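Local coordinates for protein ParB-C (Sulfolobus sp. NOB8H2, PDB 4RS7) that serves archaeal plasmid DNA segregation as the histone-like C-terminal domain of the partition protein ParB, and probably binds DNA, at the interface of chains A and B. Coordinates in Å, arbitrary orientation; residue numbers count along the deposited sequence, not the author numbering. Chains: chain A/B, ParB-C.

The interface of chains A and B. Residues chain A 45, 48, 70-71; chain B 41, 79-80.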
loop_
_atom_site.group_PDB
_atom_site.type_symbol
_atom_site.label_atom_id
_atom_site.label_comp_id
_atom_site.label_asym_id
_atom_site.label_seq_id
_atom_site.Cartn_x
_atom_site.Cartn_y
_atom_site.Cartn_z
ATOM N N SER A 45 -7.526 -2.588 -1.127
ATOM C CA SER A 45 -8.111 -3.923 -1.170
ATOM C C SER A 45 -9.592 -3.837 -1.526
ATOM O O SER A 45 -10.100 -4.654 -2.290
ATOM C CB SER A 45 -7.942 -4.645 0.173
ATOM O OG SER A 45 -6.581 -4.923 0.441
ATOM N N TRP A 48 -10.076 -3.300 -5.222
ATOM C CA TRP A 48 -9.852 -4.584 -5.886
ATOM C C TRP A 48 -11.105 -5.458 -5.848
ATOM O O TRP A 48 -11.601 -5.883 -6.889
ATOM C CB TRP A 48 -8.684 -5.334 -5.247
ATOM C CG TRP A 48 -8.481 -6.707 -5.813
ATOM C CD1 TRP A 48 -8.814 -7.895 -5.225
ATOM C CD2 TRP A 48 -7.907 -7.035 -7.084
ATOM N NE1 TRP A 48 -8.475 -8.945 -6.051
ATOM C CE2 TRP A 48 -7.915 -8.443 -7.198
ATOM C CE3 TRP A 48 -7.381 -6.276 -8.135
ATOM C CZ2 TRP A 48 -7.418 -9.105 -8.320
ATOM C CZ3 TRP A 48 -6.888 -6.940 -9.256
ATOM C CH2 TRP A 48 -6.914 -8.337 -9.338
ATOM N N PHE A 70 -3.574 -9.554 -8.390
ATOM C CA PHE A 70 -3.538 -8.388 -7.505
ATOM C C PHE A 70 -2.104 -7.972 -7.195
ATOM O O PHE A 70 -1.745 -6.804 -7.331
ATOM C CB PHE A 70 -4.294 -8.660 -6.200
ATOM C CG PHE A 70 -4.109 -7.589 -5.146
ATOM C CD1 PHE A 70 -4.857 -6.424 -5.182
ATOM C CD2 PHE A 70 -3.195 -7.756 -4.114
ATOM C CE1 PHE A 70 -4.698 -5.444 -4.216
ATOM C CE2 PHE A 70 -3.031 -6.778 -3.144
ATOM C CZ PHE A 70 -3.784 -5.623 -3.196
ATOM N N TYR A 71 -1.278 -8.928 -6.783
ATOM C CA TYR A 71 0.093 -8.597 -6.407
ATOM C C TYR A 71 0.911 -8.143 -7.615
ATOM O O TYR A 71 1.772 -7.274 -7.502
ATOM C CB TYR A 71 0.759 -9.753 -5.651
ATOM C CG TYR A 71 0.238 -9.887 -4.230
ATOM C CD1 TYR A 71 -0.595 -10.935 -3.867
ATOM C CD2 TYR A 71 0.558 -8.944 -3.262
ATOM C CE1 TYR A 71 -1.084 -11.052 -2.572
ATOM C CE2 TYR A 71 0.070 -9.048 -1.963
ATOM C CZ TYR A 71 -0.748 -10.108 -1.625
ATOM O OH TYR A 71 -1.238 -10.223 -0.337
ATOM N N TYR B 41 -2.440 4.327 -3.006
ATOM C CA TYR B 41 -1.210 4.026 -2.274
ATOM C C TYR B 41 -0.344 5.260 -2.053
ATOM O O TYR B 41 0.391 5.347 -1.066
ATOM C CB TYR B 41 -0.396 2.937 -2.985
ATOM C CG TYR B 41 -1.001 1.550 -2.894
ATOM C CD1 TYR B 41 -1.497 0.909 -4.022
ATOM C CD2 TYR B 41 -1.075 0.883 -1.677
ATOM C CE1 TYR B 41 -2.048 -0.363 -3.942
ATOM C CE2 TYR B 41 -1.625 -0.385 -1.585
ATOM C CZ TYR B 41 -2.107 -1.005 -2.720
ATOM O OH TYR B 41 -2.652 -2.267 -2.634
ATOM N N ARG B 79 -0.255 -6.000 1.505
ATOM C CA ARG B 79 -0.948 -7.245 1.201
ATOM C C ARG B 79 -2.376 -6.978 0.768
ATOM O O ARG B 79 -2.867 -5.858 0.884
ATOM C CB ARG B 79 -0.954 -8.152 2.433
ATOM C CG ARG B 79 -1.655 -7.544 3.638
ATOM C CD ARG B 79 -1.396 -8.362 4.917
ATOM N NE ARG B 79 -1.962 -7.704 6.091
ATOM C CZ ARG B 79 -3.222 -7.848 6.491
ATOM N NH1 ARG B 79 -3.659 -7.210 7.568
ATOM N NH2 ARG B 79 -4.045 -8.635 5.817
ATOM N N LEU B 80 -3.032 -8.011 0.251
ATOM C CA LEU B 80 -4.458 -7.943 -0.006
ATOM C C LEU B 80 -5.158 -8.319 1.291
ATOM O O LEU B 80 -5.107 -9.472 1.716
ATOM C CB LEU B 80 -4.855 -8.924 -1.110
ATOM C CG LEU B 80 -6.350 -9.011 -1.431
ATOM C CD1 LEU B 80 -6.880 -7.662 -1.923
ATOM C CD2 LEU B 80 -6.610 -10.089 -2.461
#
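B:Leu80 reaches across from an extended loop and lodges among side chains of two helices of chain A, 24-50 and 63-74; it buries 69 Å² here, more than any other residue of the patch. One of its methyls, CD1, sits over the centre of the A:Phe70 ring, 3.8 Å from the centroid, a CH-pi contact. On that same face the B:Leu80 CB packs against A:Phe70 CE2 at 3.5 Å. With CG anti to the backbone N (chi1 177°), the leucine branch points into chain A, where CD1 also meets A:Ser45 OG at 3.6 Å and A:Trp48 CD1 at 3.8 Å. The phenyl ring is itself steadied within its own chain: the CE3 edge of A:Trp48 lies in its plane, and the phenylalanine CB rests over the indole face. From chain B, the hydroxyl of B:Tyr41 touches the ring's far end, OH to A:Phe70 CZ 3.6 Å.

A:Tyr71, the next residue on helix 63-74, fastens the loop backbone. Its phenol OH accepts a nearly straight hydrogen bond from the B:Leu80 backbone N, 2.9 Å long and 168° at the hydrogen. Beside that bond, the ring carbon CE2 packs on B:Arg79 CA at 3.8 Å. A phenylalanine at A:Tyr71 would probably leave the B:Leu80 amide without this acceptor and free the loop to shift over the A:Phe70 ring.

Anchored by both backbone and side chain, the loop clasps chain A, and its twin does the same in return; the pair of clasps is likely to help hold together the two copies of this histone-like domain, if the crystal's two-fold assembly is the working one.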